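Local coordinates for transcriptional regulatory protein (Chlamydia trachomatis, PDB 3Q7R) that binds a recognition element in its own promoter DNA and may act as a global positive regulator of transcription, probably activating its own expression, at residues W22-F25 and F26-E30; P102-P105 and R106-K109. All coordinates share one frame; numbering follows the deposited sequence.

Contact 1: residues W22-F25 and F26-E30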
loop_
_atom_site.group_PDB
_atom_site.type_symbol
_atom_site.label_atom_id
_atom_site.label_comp_id
_atom_site.label_asym_id
_atom_site.label_seq_id
_atom_site.Cartn_x
_atom_site.Cartn_y
_atom_site.Cartn_z
ATOM N N TRP A 22 3.699 -17.977 11.251
ATOM C CA TRP A 22 2.822 -19.066 10.874
ATOM C C TRP A 22 1.369 -18.801 11.318
ATOM O O TRP A 22 0.449 -19.152 10.604
ATOM C CB TRP A 22 3.328 -20.386 11.471
ATOM C CG TRP A 22 4.636 -20.844 10.854
ATOM C CD1 TRP A 22 5.898 -20.493 11.258
ATOM C CD2 TRP A 22 4.813 -21.728 9.734
ATOM N NE1 TRP A 22 6.836 -21.106 10.466
ATOM C CE2 TRP A 22 6.200 -21.869 9.521
ATOM C CE3 TRP A 22 3.936 -22.435 8.909
ATOM C CZ2 TRP A 22 6.725 -22.679 8.526
ATOM C CZ3 TRP A 22 4.458 -23.232 7.912
ATOM C CH2 TRP A 22 5.844 -23.350 7.728
ATOM N N ASP A 23 1.154 -18.162 12.468
ATOM C CA ASP A 23 -0.227 -17.916 12.924
ATOM C C ASP A 23 -0.934 -16.905 12.032
ATOM O O ASP A 23 -2.067 -17.102 11.641
ATOM C CB ASP A 23 -0.269 -17.483 14.401
ATOM C CG ASP A 23 0.716 -16.354 14.744
ATOM O OD1 ASP A 23 1.547 -15.890 13.912
ATOM O OD2 ASP A 23 0.647 -15.911 15.917
ATOM N N LEU A 24 -0.230 -15.841 11.645
ATOM C CA LEU A 24 -0.761 -14.892 10.667
ATOM C C LEU A 24 -1.126 -15.635 9.355
ATOM O O LEU A 24 -2.170 -15.395 8.766
ATOM C CB LEU A 24 0.232 -13.761 10.373
ATOM C CG LEU A 24 -0.182 -12.757 9.289
ATOM C CD1 LEU A 24 -1.417 -11.915 9.711
ATOM C CD2 LEU A 24 1.028 -11.843 8.970
ATOM N N PHE A 25 -0.240 -16.499 8.886
ATOM C CA PHE A 25 -0.484 -17.258 7.682
ATOM C C PHE A 25 -1.753 -18.106 7.752
ATOM O O PHE A 25 -2.636 -17.991 6.862
ATOM C CB PHE A 25 0.689 -18.183 7.384
ATOM C CG PHE A 25 0.437 -19.105 6.218
ATOM C CD1 PHE A 25 0.271 -18.599 4.922
ATOM C CD2 PHE A 25 0.339 -20.487 6.423
ATOM C CE1 PHE A 25 0.058 -19.469 3.857
ATOM C CE2 PHE A 25 0.113 -21.350 5.366
ATOM C CZ PHE A 25 -0.036 -20.840 4.067
ATOM N N PHE A 26 -1.834 -18.976 8.764
ATOM C CA PHE A 26 -2.963 -19.919 8.832
ATOM C C PHE A 26 -4.278 -19.130 9.031
ATOM O O PHE A 26 -5.284 -19.448 8.397
ATOM C CB PHE A 26 -2.728 -20.968 9.931
ATOM C CG PHE A 26 -1.684 -21.986 9.570
ATOM C CD1 PHE A 26 -1.818 -22.740 8.406
ATOM C CD2 PHE A 26 -0.563 -22.160 10.360
ATOM C CE1 PHE A 26 -0.846 -23.663 8.042
ATOM C CE2 PHE A 26 0.416 -23.096 10.002
ATOM C CZ PHE A 26 0.272 -23.827 8.849
ATOM N N GLN A 27 -4.244 -18.069 9.841
ATOM C CA GLN A 27 -5.455 -17.309 10.118
ATOM C C GLN A 27 -5.901 -16.491 8.914
ATOM O O GLN A 27 -7.113 -16.361 8.668
ATOM C CB GLN A 27 -5.274 -16.422 11.342
ATOM C CG GLN A 27 -5.157 -17.306 12.583
ATOM C CD GLN A 27 -4.961 -16.526 13.840
ATOM O OE1 GLN A 27 -5.467 -15.418 13.973
ATOM N NE2 GLN A 27 -4.227 -17.101 14.786
ATOM N N THR A 28 -4.935 -15.948 8.159
ATOM C CA THR A 28 -5.287 -15.202 6.972
ATOM C C THR A 28 -5.826 -16.142 5.909
ATOM O O THR A 28 -6.799 -15.839 5.250
ATOM C CB THR A 28 -4.077 -14.420 6.434
ATOM O OG1 THR A 28 -3.648 -13.483 7.426
ATOM C CG2 THR A 28 -4.491 -13.640 5.176
ATOM N N LYS A 29 -5.187 -17.285 5.734
ATOM C CA LYS A 29 -5.595 -18.225 4.691
ATOM C C LYS A 29 -7.062 -18.645 4.897
ATOM O O LYS A 29 -7.851 -18.708 3.926
ATOM C CB LYS A 29 -4.616 -19.394 4.701
ATOM C CG LYS A 29 -4.916 -20.575 3.832
ATOM C CD LYS A 29 -3.757 -21.567 4.054
ATOM C CE LYS A 29 -3.717 -22.619 2.973
ATOM N NZ LYS A 29 -4.775 -23.609 3.178
ATOM N N GLU A 30 -7.468 -18.894 6.147
ATOM C CA GLU A 30 -8.838 -19.314 6.412
ATOM C C GLU A 30 -9.878 -18.226 6.148
ATOM O O GLU A 30 -11.054 -18.526 6.006
ATOM C CB GLU A 30 -8.967 -19.882 7.826
ATOM C CG GLU A 30 -8.578 -18.981 8.975
ATOM C CD GLU A 30 -8.550 -19.736 10.302
ATOM O OE1 GLU A 30 -8.519 -20.988 10.258
ATOM O OE2 GLU A 30 -8.559 -19.089 11.380
#
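Leu24 and Thr28 illustrate how a helix can satisfy a buried side-chain hydroxyl from its own backbone. Leu24 O accepts twice from the same residue: Thr28 N is the regular helical donor, and Thr28 OG1 adds a second bond at 2.8 Å. The two donors reach the oxygen from opposite faces of its carbonyl plane. With OG1 beside its own backbone N and anti to the carbonyl carbon (chi1 -61°), the hydroxyl turns back along the helix, and Leu24 CD1 packs against it at 3.6 Å from OG1.

The neighbouring turns follow the same i to i+4 pattern. Phe26 N donates to Trp22 O, Gln27 N to Asp23 O and Lys29 N to Phe25 O, the last at 2.9 Å. Asp23 closes a smaller ring, since its OD1 accepts from Leu24 N, which meets it from above the carboxylate plane at a bent N-H...O angle of 135°.

Aromatic groups line another side of the helix. The edge of Phe25 meets the face of Phe26 in a T-shaped pair, centroids 5.1 Å apart and planes at 61°. Phe26 also sets CE2 at the edge of the Trp22 indole, 3.7 Å from CE3, while Lys29 runs alongside Phe25 and brings CD to 3.8 Å from CZ. Phe25 continues onto Cys39 and Ile41 of strand 37-42, whereas Leu24 and Thr28 pack on Leu108. Helix 22-31 links the parallel neighbouring strands 13-18 and 37-42, the crossover helix of the first beta-alpha-beta unit of the CheY-like receiver fold.

Contact 2: residues P102-P105 and R106-K109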
loop_
_atom_site.group_PDB
_atom_site.type_symbol
_atom_site.label_atom_id
_atom_site.label_comp_id
_atom_site.label_asym_id
_atom_site.label_seq_id
_atom_site.Cartn_x
_atom_site.Cartn_y
_atom_site.Cartn_z
ATOM N N PRO A 102 0.532 -2.720 13.616
ATOM C CA PRO A 102 -0.105 -4.045 13.648
ATOM C C PRO A 102 -0.774 -4.489 12.372
ATOM O O PRO A 102 -1.448 -3.714 11.680
ATOM C CB PRO A 102 -1.203 -3.893 14.733
ATOM C CG PRO A 102 -0.734 -2.802 15.563
ATOM C CD PRO A 102 0.022 -1.836 14.689
ATOM N N ILE A 103 -0.582 -5.765 12.082
ATOM C CA ILE A 103 -1.172 -6.376 10.884
ATOM C C ILE A 103 -1.861 -7.640 11.369
ATOM O O ILE A 103 -1.198 -8.613 11.747
ATOM C CB ILE A 103 -0.149 -6.799 9.855
ATOM C CG1 ILE A 103 0.494 -5.577 9.188
ATOM C CG2 ILE A 103 -0.833 -7.582 8.723
ATOM C CD1 ILE A 103 1.826 -5.899 8.503
ATOM N N THR A 104 -3.189 -7.615 11.354
ATOM C CA THR A 104 -4.021 -8.736 11.796
ATOM C C THR A 104 -4.449 -9.539 10.575
ATOM O O THR A 104 -4.300 -9.069 9.435
ATOM C CB THR A 104 -5.300 -8.237 12.466
ATOM O OG1 THR A 104 -6.084 -7.492 11.514
ATOM C CG2 THR A 104 -4.998 -7.371 13.726
ATOM N N PRO A 105 -4.917 -10.782 10.794
ATOM C CA PRO A 105 -5.408 -11.529 9.631
ATOM C C PRO A 105 -6.508 -10.817 8.856
ATOM O O PRO A 105 -6.508 -10.938 7.625
ATOM C CB PRO A 105 -5.922 -12.838 10.238
ATOM C CG PRO A 105 -5.037 -13.029 11.457
ATOM C CD PRO A 105 -4.819 -11.621 12.004
ATOM N N ARG A 106 -7.429 -10.113 9.518
ATOM C CA ARG A 106 -8.470 -9.398 8.780
ATOM C C ARG A 106 -7.853 -8.302 7.875
ATOM O O ARG A 106 -8.291 -8.104 6.762
ATOM C CB ARG A 106 -9.499 -8.793 9.761
ATOM C CG ARG A 106 -10.436 -9.839 10.334
ATOM C CD ARG A 106 -11.329 -9.246 11.417
ATOM N NE ARG A 106 -12.319 -8.345 10.829
ATOM C CZ ARG A 106 -12.710 -7.198 11.374
ATOM N NH1 ARG A 106 -12.204 -6.803 12.531
ATOM N NH2 ARG A 106 -13.606 -6.453 10.757
ATOM N N ILE A 107 -6.838 -7.604 8.354
ATOM C CA ILE A 107 -6.205 -6.572 7.524
ATOM C C ILE A 107 -5.484 -7.213 6.373
ATOM O O ILE A 107 -5.575 -6.729 5.251
ATOM C CB ILE A 107 -5.263 -5.764 8.357
ATOM C CG1 ILE A 107 -6.100 -4.922 9.330
ATOM C CG2 ILE A 107 -4.341 -4.884 7.471
ATOM C CD1 ILE A 107 -5.292 -4.142 10.332
ATOM N N LEU A 108 -4.703 -8.260 6.647
ATOM C CA LEU A 108 -3.911 -8.832 5.559
ATOM C C LEU A 108 -4.843 -9.432 4.485
ATOM O O LEU A 108 -4.591 -9.287 3.270
ATOM C CB LEU A 108 -2.928 -9.875 6.106
ATOM C CG LEU A 108 -2.064 -10.520 5.036
ATOM C CD1 LEU A 108 -1.170 -9.471 4.256
ATOM C CD2 LEU A 108 -1.156 -11.580 5.643
ATOM N N LYS A 109 -5.932 -10.100 4.911
ATOM C CA LYS A 109 -6.884 -10.612 3.944
ATOM C C LYS A 109 -7.439 -9.499 3.059
ATOM O O LYS A 109 -7.539 -9.655 1.835
ATOM C CB LYS A 109 -8.055 -11.294 4.697
ATOM C CG LYS A 109 -9.178 -11.824 3.771
ATOM C CD LYS A 109 -10.322 -10.814 3.667
ATOM C CE LYS A 109 -11.632 -11.468 3.174
ATOM N NZ LYS A 109 -12.637 -10.425 2.826
#
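Thr104 OG1 is gripped from two subunits: it accepts from Ile107 N at 3.3 Å and is also hydrogen-bonded to Glu85 OE2 of the second subunit. Thr104 is the N-cap residue of helix 105-118, the last helix of this CheY-like receiver domain, and the first bond is its capping bond. The threonine hydroxyl sits between the backbone N and the carbonyl carbon (chi1 62°), a rotation that swings it over the start of the helix, where the N-H of Ile107 meets it at 160°.

The backbone oxygen of the same residue serves the first turn as well. Thr104 O takes the N-H of Leu108 at 2.9 Å, and Pro105 O takes that of Lys109 at the same length. Pro105 suits the first helical position, because its ring nitrogen has no hydrogen to offer and none is needed there. By contrast, Thr104 N is buried without a partner.

Arg106 leads its guanidinium group away from the turn, and NH1 forms a salt bridge with Glu86 OE2 of the second subunit. Together with the Glu85 bond to the cap, this makes the helix start part of the dimer interface; Ile107 and Pro102 add apolar contact there by packing on Phe83 of that subunit. Ile103, just before the cap, crosses Leu108 obliquely, its CG2 4.1 Å from Leu108 CB, the N'-to-N4 pairing of a hydrophobic staple. Ile107 lays its longer branch across the capping hydroxyl: CG1, anti to its own carbonyl carbon (chi1 -70°), comes to 3.4 Å from Thr104 OG1, and CD1 beyond it lies 3.6 Å from the same oxygen.

The two contacts come in series along the chain, contact 1 near its beginning and contact 2 near its end, yet their centres lie only about 10 Å apart. Helix 22-31 and the start of helix 105-118 pack together beside the five-stranded parallel sheet, whose strand order is 2-1-3-4-5. The join is close: Gln27 CB lies 3.4 Å from Pro105 CG, and Thr28 CG2 is 3.8 Å from Lys109 N. Trp22 and Phe25 of contact 1 reach strand 37-42, whereas contact 2 meets the second subunit. The first and last helices of the receiver domain are thereby joined, with the last also contributing to the dimer.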